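Local atomic coordinates of TRAP-type C4-dicarboxylate:H+ symport system substrate-binding component DctP (Shewanella oneidensis, PDB entry 4MX6), a protein that binds succinate in the periplasm and probably delivers such C4-dicarboxylates to a TRAP-type transporter in the inner membrane. Residues A[85-88]-A[89-92]; A[107-110]-A[111-114]; A[203-206]-A[207-211]; A[248-252]-A[253-257]. All blocks are in the same frame, centred on the assembly; numbering follows the deposited sequence.

How the interactions relate
Interaction 1 touches both interaction 2 and interaction 4, which stay about 7 Å apart at their nearest atoms, whereas interaction 3 lies apart, its centre 24 Å from that of interaction 1 and 33 Å from that of interaction 4. Helix 86-91 is the hub. Leu91 CD1 packs on Tyr108 CE1 of interaction 2 at 3.6 Å, and Leu87 CD1 reaches Tyr108 CE2 at 3.7 Å. Toward interaction 4, Leu90 CD2 touches Val249 CG2 at 3.8 Å. The side chain of Glu86 is about 7 Å from the bound succinate. The side chain of Val205 is about 6 Å from the bound succinate, that of Leu112 about 14 Å. Interaction 4 is remote from the succinate-binding residues.

Interaction 1. Residues A[85-88]-A[89-92]; sequences NELA and ALLL
Leu87 and Leu90 meet through their CD2 methyls, 4.2 Å apart, three residues apart in the chain and on successive turns of the short helix 86-91. Beside that touch the contact is a ladder of backbone bonds, with Ala89 N on Asn85 O at 3.0 Å, Leu90 N on Glu86 O at 2.9 Å, Leu91 N on Leu87 O at 3.1 Å and Leu92 N on Ala88 O at 3.0 Å, the four-residue spacing of an alpha helix. Leu91 is the side chain to follow. Its CB lies 3.8 Å from Leu87 O, the oxygen that also takes its N-H. With CG anti to the carbonyl carbon (chi1 -70°), the branch leans back toward the preceding turn and CG comes to 3.6 Å from Leu87 O. CD1 remains beside that oxygen at 4.0 Å and then packs against Tyr108, which Leu87 touches as well. Asn85 OD1 is hydrogen-bonded to Gly82 N, and Ala89 rests on Phe81. Glu86 starts off away from the next turn, and its side chain touches Pro100, with the succinate-binding Lys51 and Lys104 nearby. The chemistry is therefore divided: main-chain bonds hold the helix together, Leu87 and Leu91 pack on the loop at Tyr108 and Leu90 on strand 243-251, and the carboxylate of Glu86 would probably temper the positive charge of the lysines at the binding site.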
ATOM      1  N   ASN A  85     -13.004   8.125  -0.259  1.00 11.29           N
ATOM      2  CA  ASN A  85     -13.155   9.588  -0.241  1.00 11.36           C
ATOM      3  C   ASN A  85     -11.910  10.395   0.137  1.00  9.88           C
ATOM      4  O   ASN A  85     -11.947  11.617   0.068  1.00 10.24           O
ATOM      5  CB  ASN A  85     -14.360  10.041   0.618  1.00 12.62           C
ATOM      6  CG  ASN A  85     -14.218   9.708   2.103  1.00 14.61           C
ATOM      7  OD1 ASN A  85     -13.184   9.249   2.565  1.00 14.71           O
ATOM      8  ND2 ASN A  85     -15.267  10.000   2.865  1.00 16.73           N
ATOM      9  N   GLU A  86     -10.808   9.749   0.497  1.00  8.87           N
ATOM     10  CA  GLU A  86      -9.689  10.498   1.046  1.00  8.24           C
ATOM     11  C   GLU A  86      -9.022  11.430   0.032  1.00  8.21           C
ATOM     12  O   GLU A  86      -8.609  12.525   0.413  1.00  7.87           O
ATOM     13  CB  GLU A  86      -8.671   9.563   1.704  1.00  7.93           C
ATOM     14  CG  GLU A  86      -7.929   8.643   0.755  1.00  7.78           C
ATOM     15  CD  GLU A  86      -6.878   7.783   1.451  1.00  7.23           C
ATOM     16  OE1 GLU A  86      -6.529   8.035   2.636  1.00  7.86           O
ATOM     17  OE2 GLU A  86      -6.390   6.827   0.799  1.00  7.63           O
ATOM     18  N   LEU A  87      -8.899  11.030  -1.235  1.00  8.17           N
ATOM     19  CA  LEU A  87      -8.224  11.899  -2.196  1.00  8.66           C
ATOM     20  C   LEU A  87      -9.118  13.097  -2.552  1.00  9.17           C
ATOM     21  O   LEU A  87      -8.624  14.221  -2.691  1.00  9.03           O
ATOM     22  CB  LEU A  87      -7.766  11.130  -3.449  1.00  9.27           C
ATOM     23  CG  LEU A  87      -6.546  10.226  -3.209  1.00  9.72           C
ATOM     24  CD1 LEU A  87      -6.195   9.452  -4.464  1.00 10.78           C
ATOM     25  CD2 LEU A  87      -5.329  11.015  -2.752  1.00  9.96           C
ATOM     26  N   ALA A  88     -10.427  12.881  -2.672  1.00  9.63           N
ATOM     27  CA  ALA A  88     -11.340  14.000  -2.854  1.00 10.38           C
ATOM     28  C   ALA A  88     -11.235  14.968  -1.664  1.00 10.13           C
ATOM     29  O   ALA A  88     -11.166  16.189  -1.856  1.00 10.51           O
ATOM     30  CB  ALA A  88     -12.758  13.510  -3.028  1.00 11.15           C
ATOM     31  N   ALA A  89     -11.196  14.431  -0.448  1.00  9.30           N
ATOM     32  CA  ALA A  89     -11.049  15.262   0.741  1.00  9.19           C
ATOM     33  C   ALA A  89      -9.741  16.065   0.727  1.00  8.43           C
ATOM     34  O   ALA A  89      -9.723  17.244   1.086  1.00  8.60           O
ATOM     35  CB  ALA A  89     -11.144  14.410   1.984  1.00  9.40           C
ATOM     36  N   LEU A  90      -8.657  15.424   0.319  1.00  7.74           N
ATOM     37  CA  LEU A  90      -7.362  16.087   0.203  1.00  7.61           C
ATOM     38  C   LEU A  90      -7.461  17.308  -0.716  1.00  8.43           C
ATOM     39  O   LEU A  90      -7.008  18.413  -0.374  1.00  9.20           O
ATOM     40  CB  LEU A  90      -6.320  15.111  -0.340  1.00  7.75           C
ATOM     41  CG  LEU A  90      -4.920  15.697  -0.432  1.00  8.78           C
ATOM     42  CD1 LEU A  90      -4.280  15.848   0.943  1.00  9.59           C
ATOM     43  CD2 LEU A  90      -4.079  14.822  -1.338  1.00  9.22           C
ATOM     44  N   LEU A  91      -8.058  17.119  -1.886  1.00  8.90           N
ATOM     45  CA  LEU A  91      -8.130  18.196  -2.875  1.00 10.55           C
ATOM     46  C   LEU A  91      -9.072  19.319  -2.454  1.00 11.14           C
ATOM     47  O   LEU A  91      -8.897  20.459  -2.877  1.00 12.62           O
ATOM     48  CB  LEU A  91      -8.487  17.641  -4.260  1.00 11.80           C
ATOM     49  CG  LEU A  91      -7.332  16.831  -4.864  1.00 14.15           C
ATOM     50  CD1 LEU A  91      -7.780  16.061  -6.090  1.00 15.52           C
ATOM     51  CD2 LEU A  91      -6.145  17.735  -5.208  1.00 16.12           C
ATOM     52  N   LEU A  92     -10.047  19.009  -1.610  1.00 10.07           N
ATOM     53  CA  LEU A  92     -10.889  20.028  -0.993  1.00 10.35           C
ATOM     54  C   LEU A  92     -10.218  20.745   0.182  1.00 10.27           C
ATOM     55  O   LEU A  92     -10.762  21.713   0.703  1.00 11.67           O
ATOM     56  CB  LEU A  92     -12.186  19.402  -0.491  1.00 10.29           C
ATOM     57  CG  LEU A  92     -13.157  18.847  -1.537  1.00 11.58           C
ATOM     58  CD1 LEU A  92     -14.327  18.176  -0.832  1.00 14.09           C
ATOM     59  CD2 LEU A  92     -13.657  19.930  -2.482  1.00 13.00           C
TER

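Interaction 2. Residues A[107-110]-A[111-114]; sequences RYTK and RLQV
Thr109 grips the residue two further on: Arg111 N donates to Thr109 OG1 at 3.0 Å, nearly straight at 167°, which makes an ST turn. The hydroxyl is put there by chi1 of -178°, OG1 standing opposite the backbone N, and Arg111 CB lies beside it at 3.4 Å. The other branch, CG2, meets Leu112 CD1 at 3.9 Å, the two side chains running at about a right angle. A valine in place of Thr109 lacks the hydroxyl, and would probably leave Arg111 N without its acceptor and the turn freer to shift. This is the compact side of the turn, closed further by Leu139 of helix 134-139 and Phe105 against Leu112, and by Ser142 against Thr109. The far side is looser. Lys110 and Gln113 run side by side in the same direction, and two weak bonds converge on Lys110 O, from Gln113 N at 3.4 Å and from Gln113 NE2 at 3.3 Å. A stronger partner for that amide nitrogen is Gln325 OE1 of helix 305-326. Near the exposed Lys110 a water lies 3.0 Å from Gln113 OE1 and makes a weak 3.4 Å contact with Lys110 NZ. Within the turn, then, the one strong bond is to the Thr109 hydroxyl; the links from Gln113 to Lys110 are weak, and its amide is held chiefly by Gln325.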
ATOM      1  N   ARG A 107      -7.635   7.229 -10.653  1.00 14.06           N
ATOM      2  CA  ARG A 107      -8.453   8.348 -11.090  1.00 15.80           C
ATOM      3  C   ARG A 107      -7.613   9.557 -11.466  1.00 16.02           C
ATOM      4  O   ARG A 107      -8.104  10.456 -12.138  1.00 18.03           O
ATOM      5  CB  ARG A 107      -9.457   8.766 -10.028  1.00 19.76           C
ATOM      6  CG  ARG A 107     -10.319   9.913 -10.526  1.00 25.20           C
ATOM      7  CD  ARG A 107     -11.478  10.190  -9.624  1.00 29.79           C
ATOM      8  NE  ARG A 107     -11.017  10.487  -8.281  1.00 33.01           N
ATOM      9  CZ  ARG A 107     -11.805  10.555  -7.217  1.00 34.64           C
ATOM     10  NH1 ARG A 107     -13.108  10.337  -7.344  1.00 35.67           N
ATOM     11  NH2 ARG A 107     -11.285  10.832  -6.029  1.00 34.06           N
ATOM     12  N   TYR A 108      -6.358   9.580 -11.029  1.00 14.04           N
ATOM     13  CA  TYR A 108      -5.493  10.748 -11.211  1.00 13.27           C
ATOM     14  C   TYR A 108      -4.309  10.507 -12.152  1.00 13.35           C
ATOM     15  O   TYR A 108      -3.830  11.438 -12.792  1.00 14.46           O
ATOM     16  CB  TYR A 108      -5.027  11.272  -9.846  1.00 13.17           C
ATOM     17  CG  TYR A 108      -6.192  11.698  -8.993  1.00 13.78           C
ATOM     18  CD1 TYR A 108      -6.791  12.936  -9.171  1.00 14.73           C
ATOM     19  CD2 TYR A 108      -6.717  10.855  -8.030  1.00 13.80           C
ATOM     20  CE1 TYR A 108      -7.881  13.318  -8.412  1.00 15.80           C
ATOM     21  CE2 TYR A 108      -7.799  11.226  -7.270  1.00 14.54           C
ATOM     22  CZ  TYR A 108      -8.379  12.459  -7.456  1.00 15.80           C
ATOM     23  OH  TYR A 108      -9.467  12.821  -6.679  1.00 17.34           O
ATOM     24  N   THR A 109      -3.842   9.263 -12.233  1.00 12.63           N
ATOM     25  CA  THR A 109      -2.805   8.882 -13.194  1.00 12.43           C
ATOM     26  C   THR A 109      -2.895   7.386 -13.441  1.00 12.46           C
ATOM     27  O   THR A 109      -3.362   6.658 -12.574  1.00 13.12           O
ATOM     28  CB  THR A 109      -1.370   9.228 -12.707  1.00 12.09           C
ATOM     29  OG1 THR A 109      -0.417   8.865 -13.710  1.00 13.11           O
ATOM     30  CG2 THR A 109      -1.004   8.499 -11.420  1.00 11.75           C
ATOM     31  N   LYS A 110      -2.444   6.937 -14.612  1.00 13.12           N
ATOM     32  CA  LYS A 110      -2.312   5.508 -14.881  1.00 14.11           C
ATOM     33  C   LYS A 110      -0.866   5.042 -14.700  1.00 12.13           C
ATOM     34  O   LYS A 110      -0.564   3.858 -14.818  1.00 12.46           O
ATOM     35  CB  LYS A 110      -2.772   5.190 -16.303  1.00 16.88           C
ATOM     36  CG  LYS A 110      -4.206   5.574 -16.589  1.00 19.36           C
ATOM     37  CD  LYS A 110      -5.194   4.784 -15.753  1.00 21.17           C
ATOM     38  CE  LYS A 110      -6.610   5.189 -16.116  1.00 23.63           C
ATOM     39  NZ  LYS A 110      -7.591   4.135 -15.800  1.00 25.46           N
ATOM     40  N   ARG A 111       0.036   5.971 -14.421  1.00 11.60           N
ATOM     41  CA  ARG A 111       1.453   5.634 -14.388  1.00 12.09           C
ATOM     42  C   ARG A 111       1.849   4.780 -13.180  1.00 10.72           C
ATOM     43  O   ARG A 111       2.773   3.953 -13.275  1.00 11.45           O
ATOM     44  CB  ARG A 111       2.294   6.906 -14.439  1.00 13.08           C
ATOM     45  CG  ARG A 111       2.238   7.601 -15.802  1.00 14.46           C
ATOM     46  CD  ARG A 111       2.886   8.984 -15.769  1.00 15.13           C
ATOM     47  NE  ARG A 111       4.287   8.921 -15.364  1.00 15.15           N
ATOM     48  CZ  ARG A 111       5.032   9.980 -15.065  1.00 15.41           C
ATOM     49  NH1 ARG A 111       4.502  11.189 -15.091  1.00 15.50           N
ATOM     50  NH2 ARG A 111       6.299   9.822 -14.696  1.00 15.74           N
ATOM     51  N   LEU A 112       1.149   4.943 -12.053  1.00  8.40           N
ATOM     52  CA  LEU A 112       1.492   4.210 -10.835  1.00  8.09           C
ATOM     53  C   LEU A 112       1.064   2.744 -10.883  1.00  8.17           C
ATOM     54  O   LEU A 112       1.464   1.962 -10.019  1.00  8.14           O
ATOM     55  CB  LEU A 112       0.940   4.917  -9.588  1.00  8.27           C
ATOM     56  CG  LEU A 112       1.632   6.258  -9.309  1.00  8.76           C
ATOM     57  CD1 LEU A 112       0.859   7.073  -8.294  1.00 10.28           C
ATOM     58  CD2 LEU A 112       3.053   6.031  -8.823  1.00  9.17           C
ATOM     59  N   GLN A 113       0.292   2.381 -11.910  1.00  8.72           N
ATOM     60  CA  GLN A 113      -0.138   1.001 -12.114  1.00  9.05           C
ATOM     61  C   GLN A 113       1.032   0.029 -12.163  1.00  8.51           C
ATOM     62  O   GLN A 113       0.873  -1.152 -11.860  1.00  8.50           O
ATOM     63  CB  GLN A 113      -0.965   0.886 -13.402  1.00 10.22           C
ATOM     64  CG  GLN A 113      -2.334   1.493 -13.262  1.00 11.03           C
ATOM     65  CD  GLN A 113      -3.221   1.264 -14.462  1.00 11.54           C
ATOM     66  OE1 GLN A 113      -4.394   0.921 -14.313  1.00 11.85           O
ATOM     67  NE2 GLN A 113      -2.683   1.457 -15.660  1.00 13.37           N
ATOM     68  N   VAL A 114       2.206   0.509 -12.574  1.00  8.48           N
ATOM     69  CA  VAL A 114       3.391  -0.333 -12.607  1.00  9.00           C
ATOM     70  C   VAL A 114       3.617  -1.047 -11.268  1.00  8.28           C
ATOM     71  O   VAL A 114       4.013  -2.210 -11.244  1.00  8.25           O
ATOM     72  CB  VAL A 114       4.639   0.464 -13.047  1.00 10.49           C
ATOM     73  CG1 VAL A 114       4.995   1.571 -12.064  1.00 11.01           C
ATOM     74  CG2 VAL A 114       5.818  -0.488 -13.266  1.00 12.40           C
TER
HETATM   75  O   HOH W   1      -6.688   0.844 -16.296  1.00 18.57           O

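Interaction 3. Residues A[203-206]-A[207-211]; sequences SEVF and TLLQT
The short helix 205-210 brings Val205 onto Leu209 and Phe206 onto Gln210, each four residues on. Val205 CG1 packs on Leu209 CD1 at 4.0 Å, the two side chains lying alongside and pointing the same way, on the buried face that meets Gln217 of strand 217-219. On another face Phe206 CE2 lies 3.9 Å from Gln210 CD, the ring and the amide plane turned 57° apart. CG of Phe206 is anti to the backbone N (chi1 175°), which carries the ring beside the following turn. Gln210 N also bonds to Phe206 O at 2.8 Å. A serine in place of Phe206 would probably leave the amide of Gln210 without its apolar neighbour and freer to turn. A water links Ser203 O (2.8 Å) to Thr207 N (3.0 Å), and Thr207 O accepts both Thr211 N and Thr211 OG1, which reach it from opposite faces of its plane. With Val205 beside Arg179, a residue that binds succinate, this is typical of an amphipathic helix whose apolar side backs a ligand pocket.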
ATOM      1  N   SER A 203     -11.629  -0.724   5.046  1.00  7.32           N
ATOM      2  CA  SER A 203     -12.389  -0.821   6.289  1.00  8.59           C
ATOM      3  C   SER A 203     -13.385  -1.979   6.318  1.00  8.73           C
ATOM      4  O   SER A 203     -13.809  -2.401   7.396  1.00 10.33           O
ATOM      5  CB  SER A 203     -13.117   0.496   6.536  1.00  9.50           C
ATOM      6  OG  SER A 203     -14.111   0.715   5.552  1.00 11.50           O
ATOM      7  N   GLU A 204     -13.771  -2.492   5.150  1.00  8.93           N
ATOM      8  CA  GLU A 204     -14.765  -3.560   5.077  1.00  9.99           C
ATOM      9  C   GLU A 204     -14.179  -4.966   5.069  1.00  9.26           C
ATOM     10  O   GLU A 204     -14.908  -5.939   5.150  1.00 10.12           O
ATOM     11  CB  GLU A 204     -15.580  -3.403   3.793  1.00 12.00           C
ATOM     12  CG  GLU A 204     -16.435  -2.152   3.730  1.00 15.23           C
ATOM     13  CD  GLU A 204     -17.311  -2.115   2.487  1.00 19.46           C
ATOM     14  OE1 GLU A 204     -17.554  -3.181   1.898  1.00 21.99           O
ATOM     15  OE2 GLU A 204     -17.762  -1.024   2.101  1.00 22.53           O
ATOM     16  N   VAL A 205     -12.871  -5.094   4.918  1.00  8.54           N
ATOM     17  CA  VAL A 205     -12.299  -6.388   4.574  1.00  8.41           C
ATOM     18  C   VAL A 205     -12.532  -7.446   5.648  1.00  8.46           C
ATOM     19  O   VAL A 205     -12.936  -8.562   5.334  1.00  8.63           O
ATOM     20  CB  VAL A 205     -10.809  -6.279   4.226  1.00  8.29           C
ATOM     21  CG1 VAL A 205     -10.232  -7.643   3.936  1.00  8.72           C
ATOM     22  CG2 VAL A 205     -10.637  -5.376   3.011  1.00  8.58           C
ATOM     23  N   PHE A 206     -12.300  -7.119   6.913  1.00  8.70           N
ATOM     24  CA  PHE A 206     -12.495  -8.106   7.959  1.00  9.02           C
ATOM     25  C   PHE A 206     -13.916  -8.683   7.917  1.00  8.66           C
ATOM     26  O   PHE A 206     -14.107  -9.897   7.963  1.00  9.12           O
ATOM     27  CB  PHE A 206     -12.204  -7.557   9.360  1.00  9.98           C
ATOM     28  CG  PHE A 206     -12.514  -8.549  10.439  1.00  9.76           C
ATOM     29  CD1 PHE A 206     -11.566  -9.483  10.835  1.00  9.85           C
ATOM     30  CD2 PHE A 206     -13.768  -8.602  11.014  1.00 11.03           C
ATOM     31  CE1 PHE A 206     -11.859 -10.432  11.795  1.00 10.44           C
ATOM     32  CE2 PHE A 206     -14.064  -9.552  11.975  1.00 10.85           C
ATOM     33  CZ  PHE A 206     -13.108 -10.465  12.368  1.00 11.19           C
ATOM     34  N   THR A 207     -14.909  -7.811   7.836  1.00  9.17           N
ATOM     35  CA  THR A 207     -16.297  -8.254   7.857  1.00  9.46           C
ATOM     36  C   THR A 207     -16.636  -9.076   6.612  1.00  9.24           C
ATOM     37  O   THR A 207     -17.374 -10.057   6.707  1.00  9.77           O
ATOM     38  CB  THR A 207     -17.251  -7.052   8.000  1.00 12.06           C
ATOM     39  OG1 THR A 207     -16.940  -6.337   9.204  1.00 14.88           O
ATOM     40  CG2 THR A 207     -18.706  -7.502   8.047  1.00 12.15           C
ATOM     41  N   LEU A 208     -16.104  -8.688   5.455  1.00  8.97           N
ATOM     42  CA  LEU A 208     -16.328  -9.465   4.246  1.00  8.67           C
ATOM     43  C   LEU A 208     -15.766 -10.875   4.377  1.00  8.38           C
ATOM     44  O   LEU A 208     -16.401 -11.838   3.941  1.00  9.06           O
ATOM     45  CB  LEU A 208     -15.714  -8.751   3.043  1.00  9.59           C
ATOM     46  CG  LEU A 208     -16.386  -7.434   2.639  1.00 11.67           C
ATOM     47  CD1 LEU A 208     -15.495  -6.651   1.679  1.00 12.48           C
ATOM     48  CD2 LEU A 208     -17.764  -7.679   2.019  1.00 12.54           C
ATOM     49  N   LEU A 209     -14.576 -11.001   4.959  1.00  7.92           N
ATOM     50  CA  LEU A 209     -13.969 -12.314   5.176  1.00  7.86           C
ATOM     51  C   LEU A 209     -14.777 -13.108   6.204  1.00  8.00           C
ATOM     52  O   LEU A 209     -15.068 -14.299   6.017  1.00  8.15           O
ATOM     53  CB  LEU A 209     -12.538 -12.184   5.690  1.00  7.84           C
ATOM     54  CG  LEU A 209     -11.508 -11.543   4.766  1.00  7.99           C
ATOM     55  CD1 LEU A 209     -10.253 -11.255   5.562  1.00  8.30           C
ATOM     56  CD2 LEU A 209     -11.193 -12.421   3.568  1.00  9.61           C
ATOM     57  N   GLN A 210     -15.103 -12.451   7.311  1.00  8.81           N
ATOM     58  CA  GLN A 210     -15.811 -13.102   8.417  1.00  8.79           C
ATOM     59  C   GLN A 210     -17.110 -13.746   7.936  1.00  8.88           C
ATOM     60  O   GLN A 210     -17.443 -14.876   8.298  1.00 10.01           O
ATOM     61  CB  GLN A 210     -16.115 -12.071   9.504  1.00  9.38           C
ATOM     62  CG  GLN A 210     -16.895 -12.608  10.685  1.00 11.09           C
ATOM     63  CD  GLN A 210     -17.395 -11.507  11.570  1.00 14.55           C
ATOM     64  OE1 GLN A 210     -17.825 -10.451  11.097  1.00 16.53           O
ATOM     65  NE2 GLN A 210     -17.338 -11.732  12.870  1.00 16.64           N
ATOM     66  N   THR A 211     -17.848 -12.997   7.131  1.00  8.95           N
ATOM     67  CA  THR A 211     -19.163 -13.404   6.664  1.00  9.95           C
ATOM     68  C   THR A 211     -19.127 -14.244   5.393  1.00 10.19           C
ATOM     69  O   THR A 211     -20.170 -14.665   4.911  1.00 11.26           O
ATOM     70  CB  THR A 211     -20.077 -12.184   6.409  1.00 10.99           C
ATOM     71  OG1 THR A 211     -19.511 -11.360   5.379  1.00 11.38           O
ATOM     72  CG2 THR A 211     -20.280 -11.371   7.679  1.00 11.83           C
TER
HETATM   73  O   HOH W   2     -14.512  -4.913   8.497  1.00 11.74           O

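Interaction 4. Residues A[248-252]-A[253-257]; sequences VVTSD and AFWKS
Ser251 OG accepts Phe254 N at 3.1 Å, 161° at the hydrogen: an N-cap, set where strand 243-251 gives way to helix 252-257. The hydroxyl gets there because OG lies between the backbone N and carbonyl carbon of Ser251 (chi1 70°). The same residue's carbonyl starts the helical ladder, Trp255 N donating to Ser251 O at 2.9 Å. Asp252, the next residue, closes a salt bridge with Lys256 one turn on, Asp252 OD2 offering its syn lone pair to Lys256 NZ at 2.9 Å. The lysine chain is extended past CG and lies obliquely against the carboxylate. A negative charge in the first turn probably also suits the positive end of the helix dipole. Thr250 completes this shell from the strand side. Its OG1 sits at the edge of the Phe254 ring, 3.4 Å from CD2, while its CG2 approaches Trp255 CB at 3.8 Å, both approaches being at about a right angle.

Further out, Thr250 OG1 is hydrogen-bonded to Gln96 O, which fixes the hydroxyl beside the ring, and backbone bonds with Val149 pair the strand with its antiparallel neighbour 148-158. Arg263 of helix 260-295 forms a cation-pi contact with Trp255 and bonds to its carbonyl oxygen. The axes of strand 248-251 and helix 253-257 make an angle of 77°. Toward the other end of the short helix, Phe254 O receives Ser257 N and also Ser257 OG, the hydroxyl at 2.7 Å.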
ATOM      1  N   VAL A 248       3.095   9.191   0.112  1.00  5.66           N
ATOM      2  CA  VAL A 248       2.669  10.262   1.004  1.00  6.34           C
ATOM      3  C   VAL A 248       2.453  11.508   0.142  1.00  5.65           C
ATOM      4  O   VAL A 248       3.354  11.927  -0.591  1.00  6.80           O
ATOM      5  CB  VAL A 248       3.704  10.521   2.108  1.00  6.98           C
ATOM      6  CG1 VAL A 248       3.222  11.618   3.042  1.00  8.92           C
ATOM      7  CG2 VAL A 248       4.027   9.233   2.868  1.00  8.00           C
ATOM      8  N   VAL A 249       1.240  12.049   0.189  1.00  5.95           N
ATOM      9  CA  VAL A 249       0.858  13.167  -0.663  1.00  6.64           C
ATOM     10  C   VAL A 249       0.173  14.280   0.110  1.00  6.84           C
ATOM     11  O   VAL A 249      -0.391  14.071   1.179  1.00  7.62           O
ATOM     12  CB  VAL A 249      -0.094  12.720  -1.804  1.00  7.09           C
ATOM     13  CG1 VAL A 249       0.594  11.725  -2.735  1.00  7.59           C
ATOM     14  CG2 VAL A 249      -1.367  12.110  -1.264  1.00  7.58           C
ATOM     15  N   THR A 250       0.233  15.468  -0.475  1.00  7.06           N
ATOM     16  CA  THR A 250      -0.542  16.612  -0.024  1.00  7.64           C
ATOM     17  C   THR A 250      -1.188  17.270  -1.241  1.00  7.29           C
ATOM     18  O   THR A 250      -0.994  16.819  -2.374  1.00  8.05           O
ATOM     19  CB  THR A 250       0.328  17.621   0.777  1.00  7.78           C
ATOM     20  OG1 THR A 250      -0.493  18.642   1.351  1.00  8.63           O
ATOM     21  CG2 THR A 250       1.378  18.294  -0.078  1.00  8.43           C
ATOM     22  N   SER A 251      -1.963  18.324  -1.023  1.00  8.35           N
ATOM     23  CA  SER A 251      -2.496  19.091  -2.143  1.00  8.98           C
ATOM     24  C   SER A 251      -1.563  20.245  -2.466  1.00  9.42           C
ATOM     25  O   SER A 251      -0.927  20.831  -1.582  1.00  9.69           O
ATOM     26  CB  SER A 251      -3.905  19.620  -1.872  1.00  9.73           C
ATOM     27  OG  SER A 251      -3.896  20.641  -0.890  1.00 10.38           O
ATOM     28  N   ASP A 252      -1.505  20.592  -3.739  1.00 10.58           N
ATOM     29  CA  ASP A 252      -0.729  21.724  -4.177  1.00 12.17           C
ATOM     30  C   ASP A 252      -1.188  22.987  -3.462  1.00 11.95           C
ATOM     31  O   ASP A 252      -0.365  23.808  -3.061  1.00 13.00           O
ATOM     32  CB  ASP A 252      -0.883  21.862  -5.685  1.00 15.87           C
ATOM     33  CG  ASP A 252       0.006  22.910  -6.260  1.00 19.87           C
ATOM     34  OD1 ASP A 252       1.243  22.721  -6.191  1.00 21.32           O
ATOM     35  OD2 ASP A 252      -0.537  23.909  -6.780  1.00 22.62           O
ATOM     36  N   ALA A 253      -2.499  23.142  -3.305  1.00 12.80           N
ATOM     37  CA  ALA A 253      -3.031  24.352  -2.696  1.00 13.88           C
ATOM     38  C   ALA A 253      -2.542  24.495  -1.253  1.00 13.15           C
ATOM     39  O   ALA A 253      -2.112  25.575  -0.846  1.00 14.50           O
ATOM     40  CB  ALA A 253      -4.551  24.358  -2.762  1.00 15.59           C
ATOM     41  N   PHE A 254      -2.595  23.421  -0.472  1.00 12.29           N
ATOM     42  CA  PHE A 254      -2.110  23.502   0.900  1.00 11.73           C
ATOM     43  C   PHE A 254      -0.599  23.725   0.942  1.00 10.94           C
ATOM     44  O   PHE A 254      -0.099  24.583   1.673  1.00 11.81           O
ATOM     45  CB  PHE A 254      -2.456  22.255   1.708  1.00 12.11           C
ATOM     46  CG  PHE A 254      -1.797  22.240   3.047  1.00 12.74           C
ATOM     47  CD1 PHE A 254      -2.191  23.131   4.036  1.00 13.82           C
ATOM     48  CD2 PHE A 254      -0.751  21.371   3.315  1.00 13.31           C
ATOM     49  CE1 PHE A 254      -1.562  23.137   5.267  1.00 14.80           C
ATOM     50  CE2 PHE A 254      -0.125  21.385   4.546  1.00 14.27           C
ATOM     51  CZ  PHE A 254      -0.531  22.273   5.517  1.00 14.48           C
ATOM     52  N   TRP A 255       0.130  22.974   0.135  1.00 10.58           N
ATOM     53  CA  TRP A 255       1.583  23.043   0.182  1.00 10.41           C
ATOM     54  C   TRP A 255       2.064  24.458  -0.174  1.00 11.19           C
ATOM     55  O   TRP A 255       2.945  25.000   0.489  1.00 11.76           O
ATOM     56  CB  TRP A 255       2.156  21.986  -0.758  1.00 10.04           C
ATOM     57  CG  TRP A 255       3.569  21.530  -0.482  1.00 10.38           C
ATOM     58  CD1 TRP A 255       4.589  21.487  -1.387  1.00 10.86           C
ATOM     59  CD2 TRP A 255       4.104  20.996   0.745  1.00 10.30           C
ATOM     60  NE1 TRP A 255       5.717  20.977  -0.806  1.00 11.35           N
ATOM     61  CE2 TRP A 255       5.450  20.669   0.501  1.00 10.67           C
ATOM     62  CE3 TRP A 255       3.581  20.769   2.019  1.00 10.72           C
ATOM     63  CZ2 TRP A 255       6.283  20.132   1.477  1.00 11.30           C
ATOM     64  CZ3 TRP A 255       4.420  20.236   2.991  1.00 11.33           C
ATOM     65  CH2 TRP A 255       5.750  19.934   2.716  1.00 11.51           C
ATOM     66  N   LYS A 256       1.455  25.056  -1.191  1.00 12.54           N
ATOM     67  CA  LYS A 256       1.787  26.425  -1.587  1.00 15.43           C
ATOM     68  C   LYS A 256       1.347  27.465  -0.555  1.00 15.06           C
ATOM     69  O   LYS A 256       1.905  28.561  -0.513  1.00 17.52           O
ATOM     70  CB  LYS A 256       1.171  26.749  -2.949  1.00 17.82           C
ATOM     71  CG  LYS A 256       1.916  26.099  -4.099  1.00 20.96           C
ATOM     72  CD  LYS A 256       1.274  26.372  -5.449  1.00 23.33           C
ATOM     73  CE  LYS A 256       2.098  25.756  -6.575  1.00 25.02           C
ATOM     74  NZ  LYS A 256       1.395  25.790  -7.886  1.00 26.42           N
ATOM     75  N   SER A 257       0.365  27.135   0.280  1.00 15.12           N
ATOM     76  CA  SER A 257      -0.162  28.087   1.266  1.00 15.58           C
ATOM     77  C   SER A 257       0.772  28.258   2.461  1.00 15.48           C
ATOM     78  O   SER A 257       0.607  29.191   3.254  1.00 17.69           O
ATOM     79  CB  SER A 257      -1.548  27.652   1.754  1.00 16.55           C
ATOM     80  OG  SER A 257      -1.485  26.627   2.731  1.00 16.97           O
TER